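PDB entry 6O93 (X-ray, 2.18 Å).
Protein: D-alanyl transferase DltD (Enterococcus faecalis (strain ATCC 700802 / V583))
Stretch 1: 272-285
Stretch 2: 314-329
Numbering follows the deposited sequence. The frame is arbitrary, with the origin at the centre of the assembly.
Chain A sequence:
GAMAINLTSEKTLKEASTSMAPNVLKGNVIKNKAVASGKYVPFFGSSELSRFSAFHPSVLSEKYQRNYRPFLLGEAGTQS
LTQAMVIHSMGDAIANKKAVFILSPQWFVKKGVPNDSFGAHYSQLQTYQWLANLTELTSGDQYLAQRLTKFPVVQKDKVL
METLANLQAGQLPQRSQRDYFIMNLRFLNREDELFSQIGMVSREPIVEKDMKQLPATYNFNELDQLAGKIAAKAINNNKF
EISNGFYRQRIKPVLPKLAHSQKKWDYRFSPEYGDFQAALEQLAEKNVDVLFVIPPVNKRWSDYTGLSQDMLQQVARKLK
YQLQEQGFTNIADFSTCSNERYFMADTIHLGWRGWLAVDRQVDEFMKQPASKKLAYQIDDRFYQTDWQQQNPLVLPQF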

# COMPACT_ATOMS: atom_id res chain seq x y z
N GLU A 272 13.86 2.10 -1.52
CA GLU A 272 12.46 2.21 -1.12
C GLU A 272 12.27 3.27 -0.05
O GLU A 272 11.18 3.85 0.06
N TYR A 273 13.30 3.54 0.76
CA TYR A 273 13.20 4.62 1.74
C TYR A 273 13.02 5.96 1.04
O TYR A 273 12.27 6.82 1.52
N GLY A 274 13.68 6.15 -0.11
CA GLY A 274 13.44 7.34 -0.90
C GLY A 274 12.08 7.32 -1.58
O GLY A 274 11.38 8.34 -1.60
N ASP A 275 11.68 6.18 -2.13
CA ASP A 275 10.36 6.07 -2.75
C ASP A 275 9.27 6.27 -1.72
O ASP A 275 8.22 6.87 -2.01
N PHE A 276 9.49 5.76 -0.50
CA PHE A 276 8.55 5.99 0.59
C PHE A 276 8.44 7.48 0.91
O PHE A 276 7.35 7.99 1.17
N GLN A 277 9.57 8.19 0.88
CA GLN A 277 9.54 9.63 1.08
C GLN A 277 8.67 10.31 0.04
O GLN A 277 7.98 11.29 0.34
N ALA A 278 8.70 9.81 -1.20
CA ALA A 278 7.87 10.40 -2.25
C ALA A 278 6.40 10.31 -1.89
O ALA A 278 5.64 11.27 -2.08
N ALA A 279 5.97 9.17 -1.35
CA ALA A 279 4.58 9.02 -0.94
C ALA A 279 4.26 9.93 0.24
O ALA A 279 3.16 10.49 0.31
N LEU A 280 5.20 10.09 1.16
CA LEU A 280 4.98 10.95 2.32
C LEU A 280 4.81 12.41 1.90
O LEU A 280 3.94 13.12 2.43
N GLU A 281 5.63 12.88 0.95
CA GLU A 281 5.50 14.26 0.50
C GLU A 281 4.15 14.49 -0.18
O GLU A 281 3.52 15.54 0.02
N GLN A 282 3.68 13.53 -0.97
CA GLN A 282 2.37 13.68 -1.61
C GLN A 282 1.25 13.74 -0.58
O GLN A 282 0.31 14.52 -0.72
N LEU A 283 1.35 12.92 0.47
CA LEU A 283 0.32 12.93 1.51
C LEU A 283 0.35 14.24 2.29
O LEU A 283 -0.71 14.81 2.58
N ALA A 284 1.54 14.74 2.62
CA ALA A 284 1.65 15.99 3.37
C ALA A 284 1.20 17.18 2.54
O ALA A 284 0.62 18.13 3.09
N GLU A 285 1.46 17.17 1.23
CA GLU A 285 1.09 18.31 0.39
C GLU A 285 -0.42 18.49 0.32
O GLU A 285 -0.90 19.61 0.13
N GLN A 314 15.31 -3.07 13.55
CA GLN A 314 16.10 -1.97 13.01
C GLN A 314 15.35 -1.27 11.88
O GLN A 314 15.38 -0.04 11.77
N VAL A 315 14.66 -2.05 11.04
CA VAL A 315 13.88 -1.47 9.95
C VAL A 315 12.74 -0.63 10.50
O VAL A 315 12.51 0.50 10.06
N ALA A 316 12.01 -1.17 11.48
CA ALA A 316 10.92 -0.41 12.08
C ALA A 316 11.43 0.89 12.69
O ALA A 316 10.79 1.94 12.56
N ARG A 317 12.58 0.84 13.36
CA ARG A 317 13.13 2.05 13.95
C ARG A 317 13.44 3.09 12.88
O ARG A 317 13.23 4.29 13.09
N LYS A 318 13.95 2.65 11.73
CA LYS A 318 14.28 3.58 10.66
C LYS A 318 13.03 4.20 10.08
O LYS A 318 12.97 5.42 9.85
N LEU A 319 12.01 3.38 9.83
CA LEU A 319 10.76 3.89 9.28
C LEU A 319 10.08 4.85 10.25
O LEU A 319 9.62 5.93 9.86
N LYS A 320 10.00 4.47 11.53
CA LYS A 320 9.32 5.32 12.50
C LYS A 320 10.07 6.63 12.71
O LYS A 320 9.45 7.65 13.04
N TYR A 321 11.39 6.63 12.53
CA TYR A 321 12.13 7.89 12.59
C TYR A 321 11.75 8.79 11.41
O TYR A 321 11.44 9.97 11.60
N GLN A 322 11.76 8.23 10.20
CA GLN A 322 11.39 9.01 9.02
C GLN A 322 9.98 9.56 9.15
O GLN A 322 9.70 10.69 8.72
N LEU A 323 9.07 8.79 9.74
CA LEU A 323 7.70 9.26 9.95
C LEU A 323 7.65 10.32 11.05
O LEU A 323 7.29 11.47 10.80
N GLN A 324 8.02 9.94 12.27
CA GLN A 324 7.88 10.84 13.41
C GLN A 324 8.67 12.13 13.20
O GLN A 324 8.21 13.21 13.58
N GLU A 325 9.86 12.03 12.61
CA GLU A 325 10.69 13.21 12.41
C GLU A 325 10.00 14.26 11.56
O GLU A 325 10.34 15.45 11.68
N GLN A 326 9.03 13.87 10.74
CA GLN A 326 8.39 14.79 9.80
C GLN A 326 6.94 15.09 10.16
O GLN A 326 6.24 15.74 9.38
N GLY A 327 6.47 14.64 11.32
CA GLY A 327 5.14 14.96 11.79
C GLY A 327 4.10 13.87 11.61
O GLY A 327 2.92 14.10 11.91
N PHE A 328 4.49 12.70 11.11
CA PHE A 328 3.58 11.56 11.00
C PHE A 328 3.65 10.79 12.31
O PHE A 328 4.59 10.03 12.56
N THR A 329 2.64 10.98 13.16
CA THR A 329 2.64 10.45 14.51
C THR A 329 1.61 9.34 14.73
O THR A 329 1.53 8.80 15.83

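The two stretches pack as neighbouring helices running in roughly the same direction, with 30° between their axes and a closest approach of 11.6 Å. At that spacing the gap must be filled by fairly long side chains, and glutamine, leucine and aromatic residues do most of the filling.

Gln-314 lies at the start of stretch 2 and makes no contact; the end of its side chain leads away. Val-315 is the first to touch. Its CA-to-CB bond points sideways and chi1 is t. Its CG1 lies 3.7 Å from Tyr-273 OH. Ala-316 points away, and Arg-317 is out of reach.

Lys-318 points toward stretch 1 and is fully extended, with all four chi angles t. This conformation lays the chain over one face of the Tyr-273 ring, where CD comes within 3.6 Å of Tyr-273 CZ. Lys-318 CE sits 3.7 Å from the centroid of the Tyr-273 ring, almost exactly on the ring normal, in a CH-pi contact. The charged NZ of Lys-318 is 4.0 Å from the same centroid and makes a cation-pi interaction. Tyr-273 itself points toward stretch 2 with chi1 m. Its side chain is a knob in the hole formed by Val-315, Lys-318, Leu-319 and Gln-322.

Leu-319 starts out sideways, but its m, t rotamer brings its end nearer. CD2 reaches Tyr-273 CE1 at 3.6 Å and Phe-276 CD2 at 4.3 Å, so this methyl group touches both aromatic rings. Lys-320 points away, and Tyr-321 is out of reach.

Gln-322 is central to the contact. It points toward stretch 1, extended with chi1 and chi2 both t, and sits as a knob among Tyr-273, Phe-276, Gln-277 and Leu-280. Its NE2 donates two hydrogen bonds, to Tyr-273 O at 3.2 Å and to Gln-277 OE1 at 3.1 Å. Both are nearly straight. Gln-322 OE1 lies at the edge of the Tyr-273 ring, 3.9 Å from Tyr-273 CD1, and is hydrogen-bonded elsewhere in the structure.

Leu-323, also m, t, turns its end inward. Its CD2 is 3.6 Å from Phe-276 CZ and 3.6 Å from Leu-280 CD2. This forms an apolar patch beside the glutamines.

Gln-324 begins a type I beta turn that ends at Gly-327. Within it, Gln-326 points toward stretch 1 with chi1 m and chi2 t. It pairs with Gln-277 amide to amide: Gln-326 NE2 donates to Gln-277 OE1 at 3.0 Å, and Gln-277 NE2 donates to Gln-326 OE1 at 2.8 Å. Gln-326 NE2 also donates to Gln-322 O at 2.9 Å, which ties the turn back to its own helix. Gln-277 OE1 thus accepts from Gln-322 NE2 and from Gln-326 NE2.

Gly-327 has a positive phi of 102°, where a CB would jam against the preceding carbonyl. Phe-328 closes the contact, pointing toward stretch 1 with chi1 m. Leu-280 CD2 lies over one face of its ring, 4.0 Å from the Phe-328 centroid. Phe-328 CZ is 4.2 Å from Ala-284 CB. Thr-329 is out of reach.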

# COMPACT_ATOMS: atom_id res chain seq x y z
CB GLU A 272 11.96 0.85 -0.63
CG GLU A 272 10.48 0.82 -0.24
CD GLU A 272 9.55 0.95 -1.42
OE1 GLU A 272 10.00 0.76 -2.57
OE2 GLU A 272 8.35 1.24 -1.21
CB TYR A 273 14.44 4.65 2.63
CG TYR A 273 14.53 3.45 3.55
CD1 TYR A 273 13.71 3.36 4.67
CD2 TYR A 273 15.41 2.42 3.30
CE1 TYR A 273 13.78 2.27 5.52
CE2 TYR A 273 15.49 1.32 4.13
CZ TYR A 273 14.67 1.26 5.24
OH TYR A 273 14.73 0.17 6.08
CB ASP A 275 10.21 4.72 -3.45
CG ASP A 275 11.19 4.54 -4.59
OD1 ASP A 275 11.90 5.51 -4.93
OD2 ASP A 275 11.25 3.42 -5.13
CB PHE A 276 8.99 5.20 1.81
CG PHE A 276 8.08 5.35 3.00
CD1 PHE A 276 6.72 5.14 2.88
CD2 PHE A 276 8.60 5.67 4.24
CE1 PHE A 276 5.88 5.27 3.97
CE2 PHE A 276 7.77 5.80 5.34
CZ PHE A 276 6.41 5.60 5.20
CB GLN A 277 10.97 10.19 1.05
CG GLN A 277 11.06 11.69 1.27
CD GLN A 277 10.57 12.11 2.64
OE1 GLN A 277 10.24 11.27 3.47
NE2 GLN A 277 10.52 13.41 2.88
CB ALA A 278 8.15 9.72 -3.59
CB ALA A 279 4.29 7.56 -0.59
CB LEU A 280 6.13 10.81 3.31
CG LEU A 280 6.29 9.45 3.98
CD1 LEU A 280 7.56 9.42 4.82
CD2 LEU A 280 5.07 9.12 4.83
CB GLU A 281 6.64 14.62 -0.45
CG GLU A 281 6.49 16.00 -1.09
CD GLU A 281 7.79 16.54 -1.67
OE1 GLU A 281 8.86 15.95 -1.42
OE2 GLU A 281 7.74 17.56 -2.39
CB GLN A 282 2.13 12.52 -2.59
CG GLN A 282 3.09 12.48 -3.76
CD GLN A 282 3.00 13.71 -4.65
OE1 GLN A 282 1.91 14.23 -4.89
NE2 GLN A 282 4.14 14.18 -5.13
CB LEU A 283 0.52 11.74 2.45
CG LEU A 283 0.28 10.37 1.81
CD1 LEU A 283 0.98 9.27 2.60
CD2 LEU A 283 -1.21 10.10 1.70
CB ALA A 284 3.08 16.19 3.85
CB GLU A 285 1.67 18.15 -1.01
CG GLU A 285 3.16 18.43 -1.09
CD GLU A 285 3.75 18.08 -2.44
OE1 GLU A 285 2.97 17.83 -3.39
OE2 GLU A 285 4.99 18.05 -2.55
CB GLN A 314 17.45 -2.49 12.53
CG GLN A 314 18.35 -3.01 13.65
CD GLN A 314 18.82 -1.92 14.59
OE1 GLN A 314 19.48 -0.97 14.17
NE2 GLN A 314 18.48 -2.04 15.86
CB VAL A 315 13.36 -2.59 9.02
CG1 VAL A 315 12.45 -2.01 7.95
CG2 VAL A 315 14.53 -3.33 8.39
CB ALA A 316 10.21 -1.26 13.14
CB ARG A 317 14.39 1.72 14.76
CG ARG A 317 14.96 2.92 15.52
CD ARG A 317 16.35 2.64 16.05
NE ARG A 317 16.35 1.65 17.13
CZ ARG A 317 17.44 1.19 17.73
NH1 ARG A 317 17.34 0.29 18.69
NH2 ARG A 317 18.64 1.63 17.36
CB LYS A 318 15.08 2.87 9.57
CG LYS A 318 15.63 3.80 8.50
CD LYS A 318 16.66 3.09 7.64
CE LYS A 318 17.18 3.99 6.54
NZ LYS A 318 18.23 3.32 5.72
CB LEU A 319 9.83 2.73 8.94
CG LEU A 319 10.34 1.80 7.83
CD1 LEU A 319 9.47 0.56 7.75
CD2 LEU A 319 10.36 2.52 6.50
CB LYS A 320 9.13 4.58 13.82
CG LYS A 320 8.12 3.44 13.73
CD LYS A 320 7.67 2.95 15.10
CE LYS A 320 8.80 2.32 15.88
NZ LYS A 320 8.32 1.75 17.17
CB TYR A 321 13.64 7.64 12.59
CG TYR A 321 14.44 8.91 12.72
CD1 TYR A 321 14.68 9.48 13.96
CD2 TYR A 321 14.94 9.56 11.60
CE1 TYR A 321 15.41 10.65 14.09
CE2 TYR A 321 15.67 10.73 11.71
CZ TYR A 321 15.90 11.27 12.96
OH TYR A 321 16.63 12.43 13.09
CB GLN A 322 11.53 8.13 7.77
CG GLN A 322 11.30 8.85 6.45
CD GLN A 322 11.69 7.99 5.26
OE1 GLN A 322 12.27 6.91 5.42
NE2 GLN A 322 11.37 8.46 4.06
CB LEU A 323 6.80 8.08 10.29
CG LEU A 323 6.54 7.09 9.16
CD1 LEU A 323 5.86 5.84 9.68
CD2 LEU A 323 5.70 7.74 8.07
CB GLN A 324 8.35 10.14 14.69
CG GLN A 324 7.43 9.02 15.16
CD GLN A 324 6.24 9.54 15.94
OE1 GLN A 324 6.13 10.74 16.20
NE2 GLN A 324 5.35 8.63 16.34
CB GLU A 325 12.01 12.79 11.76
CG GLU A 325 12.93 13.93 11.36
CD GLU A 325 13.45 14.72 12.54
OE1 GLU A 325 13.15 14.35 13.70
OE2 GLU A 325 14.16 15.72 12.30
CB GLN A 326 8.47 14.23 8.38
CG GLN A 326 9.90 14.05 7.89
CD GLN A 326 9.97 13.58 6.45
OE1 GLN A 326 10.07 14.38 5.52
NE2 GLN A 326 9.93 12.26 6.26
CB PHE A 328 3.97 10.68 9.81
CG PHE A 328 3.87 11.37 8.48
CD1 PHE A 328 2.66 11.46 7.81
CD2 PHE A 328 5.00 11.93 7.90
CE1 PHE A 328 2.57 12.09 6.59
CE2 PHE A 328 4.92 12.56 6.67
CZ PHE A 328 3.70 12.64 6.02
CB THR A 329 2.39 11.57 15.53
OG1 THR A 329 1.09 12.13 15.32
CG2 THR A 329 3.44 12.66 15.38